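Local coordinates for UDP-galactopyranose mutase (Deinococcus radiodurans, PDB 3HDQ), which binds FAD and UDP-galactose and, as a flavoprotein mutase, probably interconverts UDP-galactopyranose and UDP-galactofuranose, at residues D31-G36 and R54-D59; G41-E46 and A378-T383; P62-N67 and I235-N240; F252-Y257 and D358-G363. All coordinates share one frame; numbering follows the deposited sequence.

Contact 1: D31-G36 and R54-D59. With FAD (flavin-adenine dinucleotide), chain L.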
# COMPACT_ATOMS: atom_id res chain seq x y z
N ASP A 31 -18.99 11.61 -13.87
CA ASP A 31 -19.29 11.15 -15.22
C ASP A 31 -19.35 9.62 -15.25
O ASP A 31 -20.16 9.04 -15.96
CB ASP A 31 -18.24 11.69 -16.21
CG ASP A 31 -18.20 13.21 -16.25
OD1 ASP A 31 -19.14 13.80 -16.81
OD2 ASP A 31 -17.24 13.81 -15.71
N TYR A 32 -18.48 8.98 -14.46
CA TYR A 32 -18.43 7.52 -14.40
C TYR A 32 -18.18 7.00 -13.00
O TYR A 32 -17.25 7.45 -12.31
CB TYR A 32 -17.32 6.97 -15.29
CG TYR A 32 -17.52 7.18 -16.76
CD1 TYR A 32 -18.10 6.20 -17.54
CD2 TYR A 32 -17.10 8.35 -17.37
CE1 TYR A 32 -18.28 6.38 -18.90
CE2 TYR A 32 -17.26 8.54 -18.73
CZ TYR A 32 -17.86 7.55 -19.49
OH TYR A 32 -18.03 7.73 -20.85
N LEU A 33 -19.02 6.06 -12.58
CA LEU A 33 -18.73 5.25 -11.41
C LEU A 33 -18.13 3.96 -11.97
O LEU A 33 -18.76 3.29 -12.80
CB LEU A 33 -20.01 4.95 -10.63
CG LEU A 33 -20.02 3.83 -9.60
CD1 LEU A 33 -18.99 4.09 -8.54
CD2 LEU A 33 -21.41 3.72 -8.96
N ILE A 34 -16.92 3.63 -11.56
CA ILE A 34 -16.26 2.42 -12.02
C ILE A 34 -16.15 1.39 -10.89
O ILE A 34 -15.55 1.66 -9.85
CB ILE A 34 -14.88 2.72 -12.60
CG1 ILE A 34 -15.01 3.72 -13.75
CG2 ILE A 34 -14.22 1.46 -13.09
CD1 ILE A 34 -13.69 3.94 -14.49
N VAL A 35 -16.77 0.24 -11.10
CA VAL A 35 -16.82 -0.81 -10.07
C VAL A 35 -15.70 -1.83 -10.30
O VAL A 35 -15.72 -2.57 -11.29
CB VAL A 35 -18.18 -1.52 -10.05
CG1 VAL A 35 -18.33 -2.35 -8.77
CG2 VAL A 35 -19.33 -0.50 -10.17
N GLY A 36 -14.74 -1.84 -9.38
CA GLY A 36 -13.57 -2.71 -9.47
C GLY A 36 -12.32 -1.96 -9.91
O GLY A 36 -12.36 -1.23 -10.90
N ARG A 54 -14.69 13.07 -14.85
CA ARG A 54 -14.57 12.81 -13.42
C ARG A 54 -14.91 11.36 -13.10
O ARG A 54 -15.96 10.85 -13.48
CB ARG A 54 -15.49 13.74 -12.63
CG ARG A 54 -14.93 15.15 -12.51
CD ARG A 54 -16.04 16.14 -12.24
NE ARG A 54 -16.48 16.12 -10.85
CZ ARG A 54 -17.65 16.59 -10.44
NH1 ARG A 54 -18.50 17.10 -11.32
NH2 ARG A 54 -17.97 16.54 -9.16
N VAL A 55 -14.00 10.70 -12.39
CA VAL A 55 -14.16 9.29 -12.13
C VAL A 55 -14.20 8.97 -10.63
O VAL A 55 -13.39 9.46 -9.86
CB VAL A 55 -13.03 8.49 -12.82
CG1 VAL A 55 -13.17 7.01 -12.55
CG2 VAL A 55 -13.05 8.78 -14.32
N LEU A 56 -15.18 8.17 -10.22
CA LEU A 56 -15.13 7.55 -8.92
C LEU A 56 -14.91 6.08 -9.16
O LEU A 56 -15.72 5.43 -9.84
CB LEU A 56 -16.44 7.76 -8.14
CG LEU A 56 -16.46 7.05 -6.78
CD1 LEU A 56 -15.41 7.63 -5.85
CD2 LEU A 56 -17.84 7.13 -6.13
N ILE A 57 -13.80 5.56 -8.65
CA ILE A 57 -13.53 4.13 -8.79
C ILE A 57 -13.66 3.47 -7.43
O ILE A 57 -13.11 3.93 -6.44
CB ILE A 57 -12.15 3.84 -9.45
CG1 ILE A 57 -12.05 2.35 -9.81
CG2 ILE A 57 -11.00 4.26 -8.54
CD1 ILE A 57 -10.86 1.99 -10.73
N VAL A 58 -14.42 2.39 -7.39
CA VAL A 58 -14.72 1.76 -6.12
C VAL A 58 -14.31 0.28 -6.14
O VAL A 58 -14.35 -0.38 -7.18
CB VAL A 58 -16.20 1.95 -5.77
CG1 VAL A 58 -17.08 1.02 -6.62
CG2 VAL A 58 -16.44 1.71 -4.30
N ASP A 59 -13.88 -0.24 -4.99
CA ASP A 59 -13.65 -1.67 -4.86
C ASP A 59 -14.02 -2.10 -3.46
O ASP A 59 -13.76 -1.38 -2.49
CB ASP A 59 -12.19 -2.03 -5.17
CG ASP A 59 -12.00 -3.49 -5.58
OD1 ASP A 59 -12.31 -4.41 -4.78
OD2 ASP A 59 -11.52 -3.73 -6.71
PA FAD L . -10.27 -8.40 -11.27
O1A FAD L . -8.91 -8.39 -10.92
O2A FAD L . -10.88 -9.55 -10.75
O5B FAD L . -10.90 -7.13 -10.64
C5B FAD L . -12.25 -6.89 -10.54
C4B FAD L . -12.46 -6.13 -9.27
O4B FAD L . -13.80 -5.84 -9.10
C3B FAD L . -12.07 -7.00 -8.10
O3B FAD L . -11.00 -6.50 -7.38
C2B FAD L . -13.29 -7.04 -7.24
O2B FAD L . -12.94 -6.89 -5.92
C1B FAD L . -14.10 -5.88 -7.76
N9A FAD L . -15.52 -6.05 -7.47
C8A FAD L . -16.33 -7.07 -7.79
N7A FAD L . -17.53 -6.84 -7.34
C5A FAD L . -17.53 -5.67 -6.72
C6A FAD L . -18.50 -4.94 -6.07
N6A FAD L . -19.74 -5.30 -6.11
N1A FAD L . -18.20 -3.75 -5.52
C2A FAD L . -16.94 -3.27 -5.59
N3A FAD L . -15.99 -3.99 -6.23
C4A FAD L . -16.27 -5.17 -6.78
N1 FAD L . -2.91 -13.27 -15.97
C2 FAD L . -1.78 -13.18 -16.67
O2 FAD L . -1.70 -12.50 -17.65
N3 FAD L . -0.71 -13.87 -16.24
C4 FAD L . -0.79 -14.63 -15.12
O4 FAD L . 0.14 -15.24 -14.73
C4X FAD L . -1.95 -14.72 -14.44
N5 FAD L . -2.02 -15.49 -13.34
C5X FAD L . -3.18 -15.58 -12.66
C6 FAD L . -3.23 -16.36 -11.53
C7 FAD L . -4.40 -16.45 -10.83
C7M FAD L . -4.48 -17.29 -9.63
C8 FAD L . -5.50 -15.76 -11.24
C8M FAD L . -6.75 -15.90 -10.45
C9 FAD L . -5.44 -14.96 -12.37
C9A FAD L . -4.28 -14.87 -13.09
N10 FAD L . -4.20 -14.09 -14.21
C10 FAD L . -3.02 -14.03 -14.87
C1' FAD L . -5.39 -13.41 -14.77
C2' FAD L . -5.61 -12.02 -14.21
O2' FAD L . -5.84 -12.18 -12.86
C3' FAD L . -6.82 -11.32 -14.82
O3' FAD L . -6.73 -11.05 -16.14
C4' FAD L . -6.91 -9.92 -14.33
O4' FAD L . -6.32 -9.95 -13.06
C5' FAD L . -8.36 -9.52 -14.32
O5' FAD L . -8.59 -8.16 -14.31
P FAD L . -10.04 -7.66 -14.03
O1P FAD L . -10.01 -6.27 -13.83
O2P FAD L . -10.80 -7.96 -15.18
O3P FAD L . -10.59 -8.44 -12.80
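Ile34 and Val55 meet through CD1 of the isoleucine and CG1 of the valine, 3.7 Å apart, the two side chains lying askew to each other on the face of the sheet that also carries Tyr32 and Ile57. Ile57 CG1 is placed anti to its backbone N (chi1 -169°) and comes within 4.0 Å of Ile34 CB. Helix 39-50 covers this face, where Ala45 touches Ile34, Val55 and Ile57. On the other face Leu33 and Leu56 lie side by side and point the same way, with Leu33 CD1 4.0 Å from Leu56 CD2.

The backbones run parallel, their axes 18° apart. Bonds passing back and forth from Tyr32 N to Gly36 N join them, and the last, Gly36 N to Val58 O, is 2.7 Å long. At the start of the pair Asp31 turns its carboxylate to the main chain: OD2 accepts from Arg54 N at 2.8 Å through its anti lone pair, while the guanidinium stands too far off for a salt bridge.

At the far end lies the adenosine half of FAD. Val35 CG1 touches adenine N1A at 3.5 Å. The Asp59 carboxylate grips both ribose hydroxyls, O2B donating to OD1 at 2.8 Å and O3B to OD2 at 2.9 Å; Arg61 N and Ala37 N bond to the same two oxygens and would help to fix its rotation. A CB on Gly36 would run into ribose O4B. Parallel strands joined through a helix, with a glycine closing the first and a ribose-binding acid ending the second, form the beta-alpha-beta unit of a dinucleotide-binding Rossmann fold.

Contact 2: G41-E46 and A378-T383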
# COMPACT_ATOMS: atom_id res chain seq x y z
N GLY A 41 -11.08 -1.96 -14.52
CA GLY A 41 -11.50 -0.67 -14.02
C GLY A 41 -10.44 0.42 -14.12
O GLY A 41 -10.73 1.56 -14.49
N SER A 42 -9.20 0.07 -13.78
CA SER A 42 -8.12 1.06 -13.67
C SER A 42 -7.70 1.61 -15.03
O SER A 42 -7.37 2.77 -15.14
CB SER A 42 -6.91 0.45 -12.97
OG SER A 42 -7.26 0.05 -11.66
N VAL A 43 -7.70 0.77 -16.06
CA VAL A 43 -7.34 1.23 -17.39
C VAL A 43 -8.41 2.20 -17.88
O VAL A 43 -8.09 3.25 -18.43
CB VAL A 43 -7.20 0.08 -18.39
CG1 VAL A 43 -7.11 0.63 -19.82
CG2 VAL A 43 -5.96 -0.75 -18.08
N LEU A 44 -9.68 1.86 -17.65
CA LEU A 44 -10.76 2.77 -18.05
C LEU A 44 -10.80 4.04 -17.17
O LEU A 44 -11.10 5.13 -17.65
CB LEU A 44 -12.10 2.03 -18.07
CG LEU A 44 -12.33 1.25 -19.37
CD1 LEU A 44 -13.28 0.08 -19.17
CD2 LEU A 44 -12.85 2.20 -20.47
N ALA A 45 -10.45 3.90 -15.90
CA ALA A 45 -10.36 5.08 -15.04
C ALA A 45 -9.28 6.02 -15.55
O ALA A 45 -9.47 7.23 -15.61
CB ALA A 45 -10.11 4.68 -13.60
N GLU A 46 -8.14 5.45 -15.95
CA GLU A 46 -7.03 6.27 -16.43
C GLU A 46 -7.35 6.97 -17.75
O GLU A 46 -7.11 8.17 -17.90
CB GLU A 46 -5.75 5.43 -16.56
CG GLU A 46 -4.50 6.24 -16.94
CD GLU A 46 -4.36 6.44 -18.44
OE1 GLU A 46 -4.69 5.51 -19.21
OE2 GLU A 46 -3.91 7.53 -18.85
N ALA A 378 -6.28 -4.90 -23.23
CA ALA A 378 -6.71 -4.67 -24.61
C ALA A 378 -8.22 -4.48 -24.69
O ALA A 378 -8.70 -3.65 -25.44
CB ALA A 378 -6.27 -5.83 -25.53
N GLN A 379 -8.96 -5.27 -23.91
CA GLN A 379 -10.41 -5.13 -23.85
C GLN A 379 -10.80 -3.73 -23.35
O GLN A 379 -11.67 -3.07 -23.92
CB GLN A 379 -11.05 -6.21 -22.96
CG GLN A 379 -12.57 -6.35 -23.15
CD GLN A 379 -13.23 -7.24 -22.10
OE1 GLN A 379 -12.89 -7.19 -20.91
NE2 GLN A 379 -14.20 -8.04 -22.54
N ALA A 380 -10.15 -3.30 -22.27
CA ALA A 380 -10.44 -2.01 -21.66
C ALA A 380 -10.13 -0.83 -22.60
O ALA A 380 -10.91 0.12 -22.69
CB ALA A 380 -9.70 -1.86 -20.32
N LEU A 381 -9.01 -0.91 -23.31
CA LEU A 381 -8.62 0.12 -24.26
C LEU A 381 -9.64 0.20 -25.38
O LEU A 381 -9.99 1.28 -25.84
CB LEU A 381 -7.23 -0.14 -24.85
CG LEU A 381 -6.07 -0.05 -23.85
CD1 LEU A 381 -4.76 -0.42 -24.54
CD2 LEU A 381 -5.99 1.34 -23.23
N ALA A 382 -10.11 -0.96 -25.83
CA ALA A 382 -11.07 -1.00 -26.93
C ALA A 382 -12.44 -0.49 -26.48
O ALA A 382 -13.15 0.13 -27.26
CB ALA A 382 -11.18 -2.42 -27.52
N THR A 383 -12.79 -0.76 -25.23
CA THR A 383 -14.03 -0.24 -24.67
C THR A 383 -13.96 1.28 -24.59
O THR A 383 -14.94 1.97 -24.85
CB THR A 383 -14.34 -0.84 -23.28
OG1 THR A 383 -14.59 -2.24 -23.41
CG2 THR A 383 -15.55 -0.19 -22.66
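Val43 and Leu44 make the contact from the side of helix 41-46, and Ala380 is the residue both of them meet. Val43 sets its CG1 anti to the backbone N (chi1 168°), which brings that methyl to 3.6 Å from Ala380 CB. The same methyl has a second neighbour, Leu381 CD2 at 3.7 Å, and the valine and leucine side chains cross at about a right angle. Leu44 approaches with its branched end: CD2 rests 3.6 Å from the carbonyl oxygen of Ala380, and CG is 4.2 Å from Ala380 CB. Its other methyl, CD1, reaches Thr383 CG2 at 4.2 Å. The touching atoms are thus almost all aliphatic carbon, with one carbonyl oxygen among them.

With CG2 anti to the backbone N (OG1 at chi1 -66°), Thr383 turns its methyl to Leu44 while OG1 donates to Gln379 O of its own helix over 3.1 Å, lying above the carbonyl plane. Thr383 N bonds to the same oxygen, so two donors share it.

Around this shell, Tyr97 of helix 92-99 touches both Val43 and Leu381. Glu46 forms a salt bridge with Arg100 and a hydrogen bond with Tyr97 OH, tying helix 39-50 to that neighbour, while Gln379 OE1 accepts from Gly363 N.

The short helix axes approach to 8.7 Å at -34°, a spacing that the small Ala380 at the crossing fits. The pair joins the first helix of the Rossmann unit, which follows the FAD-binding glycine-rich turn, to the C-terminal helix 373-388, packed beside it as a neighbouring layer helix of the same alpha/beta domain.

Contact 3: P62-N67 and I235-N240. With FAD (flavin-adenine dinucleotide), chain L.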
# COMPACT_ATOMS: atom_id res chain seq x y z
N PRO A 62 -9.86 -3.82 0.25
CA PRO A 62 -9.27 -2.64 0.89
C PRO A 62 -8.05 -2.14 0.14
O PRO A 62 -7.31 -1.33 0.67
CB PRO A 62 -8.82 -3.15 2.26
CG PRO A 62 -8.93 -4.69 2.20
CD PRO A 62 -9.34 -5.07 0.80
N HIS A 63 -7.84 -2.62 -1.08
CA HIS A 63 -6.67 -2.23 -1.86
C HIS A 63 -7.04 -2.16 -3.34
O HIS A 63 -8.07 -2.70 -3.73
CB HIS A 63 -5.56 -3.26 -1.67
CG HIS A 63 -5.94 -4.63 -2.16
ND1 HIS A 63 -6.10 -4.92 -3.49
CD2 HIS A 63 -6.22 -5.77 -1.48
CE1 HIS A 63 -6.45 -6.19 -3.62
NE2 HIS A 63 -6.53 -6.73 -2.42
N ILE A 64 -6.21 -1.51 -4.14
CA ILE A 64 -6.41 -1.44 -5.59
C ILE A 64 -5.78 -2.65 -6.29
O ILE A 64 -5.18 -3.51 -5.64
CB ILE A 64 -5.83 -0.13 -6.18
CG1 ILE A 64 -4.31 -0.08 -5.95
CG2 ILE A 64 -6.51 1.08 -5.56
CD1 ILE A 64 -3.62 1.15 -6.51
N GLY A 65 -5.92 -2.72 -7.61
CA GLY A 65 -5.22 -3.74 -8.38
C GLY A 65 -5.94 -5.06 -8.65
O GLY A 65 -5.41 -5.91 -9.36
N GLY A 66 -7.13 -5.24 -8.10
CA GLY A 66 -7.84 -6.49 -8.30
C GLY A 66 -7.00 -7.71 -7.92
O GLY A 66 -6.33 -7.71 -6.88
N ASN A 67 -7.05 -8.75 -8.76
CA ASN A 67 -6.29 -10.00 -8.54
C ASN A 67 -4.79 -9.80 -8.61
O ASN A 67 -4.03 -10.63 -8.11
CB ASN A 67 -6.65 -11.05 -9.61
CG ASN A 67 -7.92 -11.78 -9.29
OD1 ASN A 67 -8.42 -11.71 -8.17
ND2 ASN A 67 -8.47 -12.49 -10.28
N ILE A 235 -9.41 11.31 -10.68
CA ILE A 235 -9.76 9.98 -10.21
C ILE A 235 -9.89 9.93 -8.69
O ILE A 235 -8.93 10.20 -7.96
CB ILE A 235 -8.73 8.93 -10.70
CG1 ILE A 235 -8.70 8.92 -12.23
CG2 ILE A 235 -9.08 7.55 -10.20
CD1 ILE A 235 -7.82 7.82 -12.82
N LYS A 236 -11.09 9.63 -8.21
CA LYS A 236 -11.34 9.45 -6.78
C LYS A 236 -11.39 7.95 -6.51
O LYS A 236 -12.08 7.21 -7.22
CB LYS A 236 -12.67 10.10 -6.36
CG LYS A 236 -12.80 11.57 -6.75
CD LYS A 236 -11.59 12.36 -6.29
CE LYS A 236 -11.28 13.47 -7.26
NZ LYS A 236 -9.95 14.08 -7.02
N VAL A 237 -10.67 7.51 -5.49
CA VAL A 237 -10.55 6.08 -5.22
C VAL A 237 -11.20 5.69 -3.90
O VAL A 237 -10.79 6.13 -2.84
CB VAL A 237 -9.10 5.65 -5.19
CG1 VAL A 237 -9.00 4.14 -5.07
CG2 VAL A 237 -8.38 6.16 -6.44
N MET A 238 -12.20 4.82 -3.97
CA MET A 238 -12.97 4.42 -2.80
C MET A 238 -12.78 2.93 -2.50
O MET A 238 -13.18 2.07 -3.30
CB MET A 238 -14.45 4.73 -3.04
CG MET A 238 -15.27 4.88 -1.80
SD MET A 238 -16.89 5.56 -2.18
CE MET A 238 -17.43 5.83 -0.51
N LEU A 239 -12.18 2.63 -1.36
CA LEU A 239 -11.87 1.25 -1.01
C LEU A 239 -12.76 0.74 0.12
O LEU A 239 -13.42 1.52 0.80
CB LEU A 239 -10.37 1.11 -0.68
CG LEU A 239 -9.44 1.50 -1.84
CD1 LEU A 239 -7.98 1.29 -1.50
CD2 LEU A 239 -9.80 0.73 -3.10
N ASN A 240 -12.76 -0.57 0.31
CA ASN A 240 -13.59 -1.20 1.31
C ASN A 240 -15.08 -0.92 1.07
O ASN A 240 -15.87 -0.81 2.00
CB ASN A 240 -13.18 -0.74 2.71
CG ASN A 240 -13.48 -1.78 3.77
OD1 ASN A 240 -13.35 -2.98 3.51
ND2 ASN A 240 -13.87 -1.33 4.96
PA FAD L . -10.27 -8.40 -11.27
O1A FAD L . -8.91 -8.39 -10.92
O2A FAD L . -10.88 -9.55 -10.75
O5B FAD L . -10.90 -7.13 -10.64
C5B FAD L . -12.25 -6.89 -10.54
C4B FAD L . -12.46 -6.13 -9.27
O4B FAD L . -13.80 -5.84 -9.10
C3B FAD L . -12.07 -7.00 -8.10
O3B FAD L . -11.00 -6.50 -7.38
C2B FAD L . -13.29 -7.04 -7.24
O2B FAD L . -12.94 -6.89 -5.92
C1B FAD L . -14.10 -5.88 -7.76
N9A FAD L . -15.52 -6.05 -7.47
C8A FAD L . -16.33 -7.07 -7.79
N7A FAD L . -17.53 -6.84 -7.34
C5A FAD L . -17.53 -5.67 -6.72
C6A FAD L . -18.50 -4.94 -6.07
N6A FAD L . -19.74 -5.30 -6.11
N1A FAD L . -18.20 -3.75 -5.52
C2A FAD L . -16.94 -3.27 -5.59
N3A FAD L . -15.99 -3.99 -6.23
C4A FAD L . -16.27 -5.17 -6.78
N1 FAD L . -2.91 -13.27 -15.97
C2 FAD L . -1.78 -13.18 -16.67
O2 FAD L . -1.70 -12.50 -17.65
N3 FAD L . -0.71 -13.87 -16.24
C4 FAD L . -0.79 -14.63 -15.12
O4 FAD L . 0.14 -15.24 -14.73
C4X FAD L . -1.95 -14.72 -14.44
N5 FAD L . -2.02 -15.49 -13.34
C5X FAD L . -3.18 -15.58 -12.66
C6 FAD L . -3.23 -16.36 -11.53
C7 FAD L . -4.40 -16.45 -10.83
C7M FAD L . -4.48 -17.29 -9.63
C8 FAD L . -5.50 -15.76 -11.24
C8M FAD L . -6.75 -15.90 -10.45
C9 FAD L . -5.44 -14.96 -12.37
C9A FAD L . -4.28 -14.87 -13.09
N10 FAD L . -4.20 -14.09 -14.21
C10 FAD L . -3.02 -14.03 -14.87
C1' FAD L . -5.39 -13.41 -14.77
C2' FAD L . -5.61 -12.02 -14.21
O2' FAD L . -5.84 -12.18 -12.86
C3' FAD L . -6.82 -11.32 -14.82
O3' FAD L . -6.73 -11.05 -16.14
C4' FAD L . -6.91 -9.92 -14.33
O4' FAD L . -6.32 -9.95 -13.06
C5' FAD L . -8.36 -9.52 -14.32
O5' FAD L . -8.59 -8.16 -14.31
P FAD L . -10.04 -7.66 -14.03
O1P FAD L . -10.01 -6.27 -13.83
O2P FAD L . -10.80 -7.96 -15.18
O3P FAD L . -10.59 -8.44 -12.80
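Ile64 sets CG1 between its backbone N and carbonyl carbon (chi1 62°), a placement that leaves CG2 anti to the carbonyl carbon and against the strand, 4.0 Å from Val237 CG1 and 4.1 Å from Leu239 CD2. Leu239 has CG anti to its own carbonyl carbon (chi1 -59°). Its two methyls lie against the loop backbone: CD1 is 3.5 Å from Pro62 O, and CD2 lies near the carbonyl of His63. Ile64 crosses Val237 at about a right angle and Leu239 more obliquely.

His63 turns away from the strand. Its ND1 donates to Ile64 O at 2.7 Å with the acceptor close to the ring plane, NE2 bonds to Tyr82 OH, and the ring stacks on Tyr69. Strand 235-239 is the last of the parallel Rossmann sheet within this chain, but Val237 to Leu239 pair antiparallel with a strand of the second subunit, so the sheet continues across the dimer. Asn240 ND2 bonds to Ile235 O of that second subunit.

Farther along, the loop reaches the FAD pyrophosphate, where Asn67 N donates to O1A at 2.9 Å, nearly straight at 170°. Asn67 ND2 lies 3.7 Å from ribityl O2' and 3.8 Å from the flavin methyl C8M. An alanine here would keep the backbone bond but would probably leave both without that neighbour. Gly66 CA packs 3.3 Å from ribose O3B, and a CB on it would collide with O1A.

Contact 4: F252-Y257 and D358-G363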
# COMPACT_ATOMS: atom_id res chain seq x y z
N PHE A 252 -23.94 9.58 -10.29
CA PHE A 252 -23.06 9.27 -11.42
C PHE A 252 -23.85 9.18 -12.72
O PHE A 252 -25.00 8.77 -12.73
CB PHE A 252 -22.30 7.96 -11.17
CG PHE A 252 -23.19 6.75 -10.99
CD1 PHE A 252 -23.49 5.93 -12.06
CD2 PHE A 252 -23.71 6.44 -9.74
CE1 PHE A 252 -24.31 4.80 -11.90
CE2 PHE A 252 -24.52 5.32 -9.56
CZ PHE A 252 -24.82 4.49 -10.64
N GLN A 253 -23.21 9.54 -13.84
CA GLN A 253 -23.86 9.53 -15.14
C GLN A 253 -23.77 8.19 -15.88
O GLN A 253 -24.69 7.81 -16.60
CB GLN A 253 -23.28 10.64 -16.03
CG GLN A 253 -23.57 12.03 -15.51
CD GLN A 253 -25.06 12.26 -15.32
OE1 GLN A 253 -25.80 12.40 -16.30
NE2 GLN A 253 -25.50 12.31 -14.06
N HIS A 254 -22.65 7.49 -15.72
CA HIS A 254 -22.48 6.20 -16.36
C HIS A 254 -21.71 5.24 -15.46
O HIS A 254 -20.86 5.66 -14.69
CB HIS A 254 -21.77 6.34 -17.71
CG HIS A 254 -21.87 5.12 -18.57
ND1 HIS A 254 -22.84 4.97 -19.53
CD2 HIS A 254 -21.13 3.99 -18.59
CE1 HIS A 254 -22.70 3.79 -20.12
NE2 HIS A 254 -21.67 3.18 -19.56
N MET A 255 -22.04 3.95 -15.54
CA MET A 255 -21.37 2.93 -14.75
C MET A 255 -20.54 1.98 -15.61
O MET A 255 -20.99 1.54 -16.68
CB MET A 255 -22.35 2.13 -13.88
CG MET A 255 -21.66 1.01 -13.10
SD MET A 255 -22.69 -0.09 -12.10
CE MET A 255 -23.10 1.00 -10.74
N ILE A 256 -19.33 1.69 -15.14
CA ILE A 256 -18.50 0.64 -15.72
C ILE A 256 -18.37 -0.44 -14.66
O ILE A 256 -17.85 -0.19 -13.59
CB ILE A 256 -17.13 1.20 -16.16
CG1 ILE A 256 -17.33 2.19 -17.31
CG2 ILE A 256 -16.19 0.07 -16.60
CD1 ILE A 256 -16.06 2.70 -17.92
N TYR A 257 -18.89 -1.63 -14.96
CA TYR A 257 -18.92 -2.73 -14.00
C TYR A 257 -17.93 -3.84 -14.40
O TYR A 257 -17.91 -4.27 -15.55
CB TYR A 257 -20.36 -3.29 -13.84
CG TYR A 257 -20.50 -4.43 -12.85
CD1 TYR A 257 -20.61 -4.18 -11.49
CD2 TYR A 257 -20.52 -5.75 -13.28
CE1 TYR A 257 -20.72 -5.23 -10.58
CE2 TYR A 257 -20.65 -6.79 -12.39
CZ TYR A 257 -20.74 -6.54 -11.04
OH TYR A 257 -20.87 -7.59 -10.15
N ASP A 358 -27.31 2.49 -19.03
CA ASP A 358 -26.10 3.24 -18.70
C ASP A 358 -25.04 2.43 -17.96
O ASP A 358 -24.38 2.95 -17.06
CB ASP A 358 -26.48 4.48 -17.88
CG ASP A 358 -27.03 5.59 -18.75
OD1 ASP A 358 -28.27 5.78 -18.73
OD2 ASP A 358 -26.23 6.23 -19.47
N VAL A 359 -24.88 1.17 -18.35
CA VAL A 359 -23.86 0.32 -17.76
C VAL A 359 -23.08 -0.38 -18.85
O VAL A 359 -23.66 -0.98 -19.75
CB VAL A 359 -24.48 -0.72 -16.81
CG1 VAL A 359 -23.39 -1.52 -16.11
CG2 VAL A 359 -25.36 -0.05 -15.79
N THR A 360 -21.75 -0.31 -18.77
CA THR A 360 -20.94 -1.16 -19.63
C THR A 360 -20.08 -2.16 -18.85
O THR A 360 -19.47 -1.83 -17.83
CB THR A 360 -20.17 -0.40 -20.77
OG1 THR A 360 -18.81 -0.83 -20.82
CG2 THR A 360 -20.22 1.08 -20.58
N PHE A 361 -20.08 -3.40 -19.34
CA PHE A 361 -19.45 -4.51 -18.67
C PHE A 361 -18.10 -4.81 -19.31
O PHE A 361 -17.99 -4.88 -20.53
CB PHE A 361 -20.38 -5.74 -18.72
CG PHE A 361 -21.68 -5.55 -17.99
CD1 PHE A 361 -22.65 -4.68 -18.48
CD2 PHE A 361 -21.93 -6.22 -16.80
CE1 PHE A 361 -23.82 -4.48 -17.81
CE2 PHE A 361 -23.11 -6.02 -16.12
CZ PHE A 361 -24.07 -5.16 -16.63
N VAL A 362 -17.07 -4.96 -18.48
CA VAL A 362 -15.70 -5.15 -18.96
C VAL A 362 -14.92 -6.02 -18.00
O VAL A 362 -15.09 -5.89 -16.79
CB VAL A 362 -14.92 -3.81 -19.06
CG1 VAL A 362 -13.63 -4.01 -19.86
CG2 VAL A 362 -15.77 -2.72 -19.67
N GLY A 363 -14.07 -6.89 -18.54
CA GLY A 363 -13.12 -7.64 -17.72
C GLY A 363 -13.43 -9.12 -17.62
O GLY A 363 -14.48 -9.58 -18.08
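Met255 to Tyr257 and Val359 to Phe361 pair as parallel strands, axes 4.7 Å apart and 19° from parallel, through four backbone bonds running from Met255 N to Val362 N. His254 CG is anti to the backbone N (chi1 -165°), and the imidazole turns one face to Asp358, whose O lies 3.4 Å above the ring plane, over its centre. The Thr360 methyl lies at the ring edge, modelled too close for the detail to be trusted. An alanine in place of His254 would probably uncover this side of Asp358 O and leave the Tyr32 ring, which meets the imidazole, without that neighbour.

These are the fourth and fifth strands of the 3-2-1-4-5 Rossmann sheet, strand 359-361 standing at its edge. Tyr257 and Phe361 share one face with Met255 and Val359; the two rings approach obliquely, Tyr257 CD2 to Phe361 CD2 3.8 Å, and Phe264 of helix 261-264 meets both. Tyr257 OH bonds to Pro260 O. On the opposite face Ile256 CG2 reaches Val362 CG2 at 4.2 Å, with Leu44 of helix 39-50 touching both residues.

Contacts 1, 3 and 4 share one parallel sheet. Contact 1 lies in its middle: Val35 N to Ile256 O, 2.7 Å, joins it to contact 4, and Ile57 N to Lys236 O, 2.8 Å, joins it to the strand of contact 3. Contacts 3 and 4 do not touch, their centres about 16 Å apart. Contact 2 belongs to the helices covering one face of that sheet, with Ile34 CD1 of contact 1 3.5 Å from Ala45 N, and Gln379 OE1 2.7 Å from Gly363 N of contact 4. FAD bridges contacts 1 and 3, adenosine ribose at one and pyrophosphate at the other, and also touches Gly363; the Ala380 side chain stays about 8 Å from it.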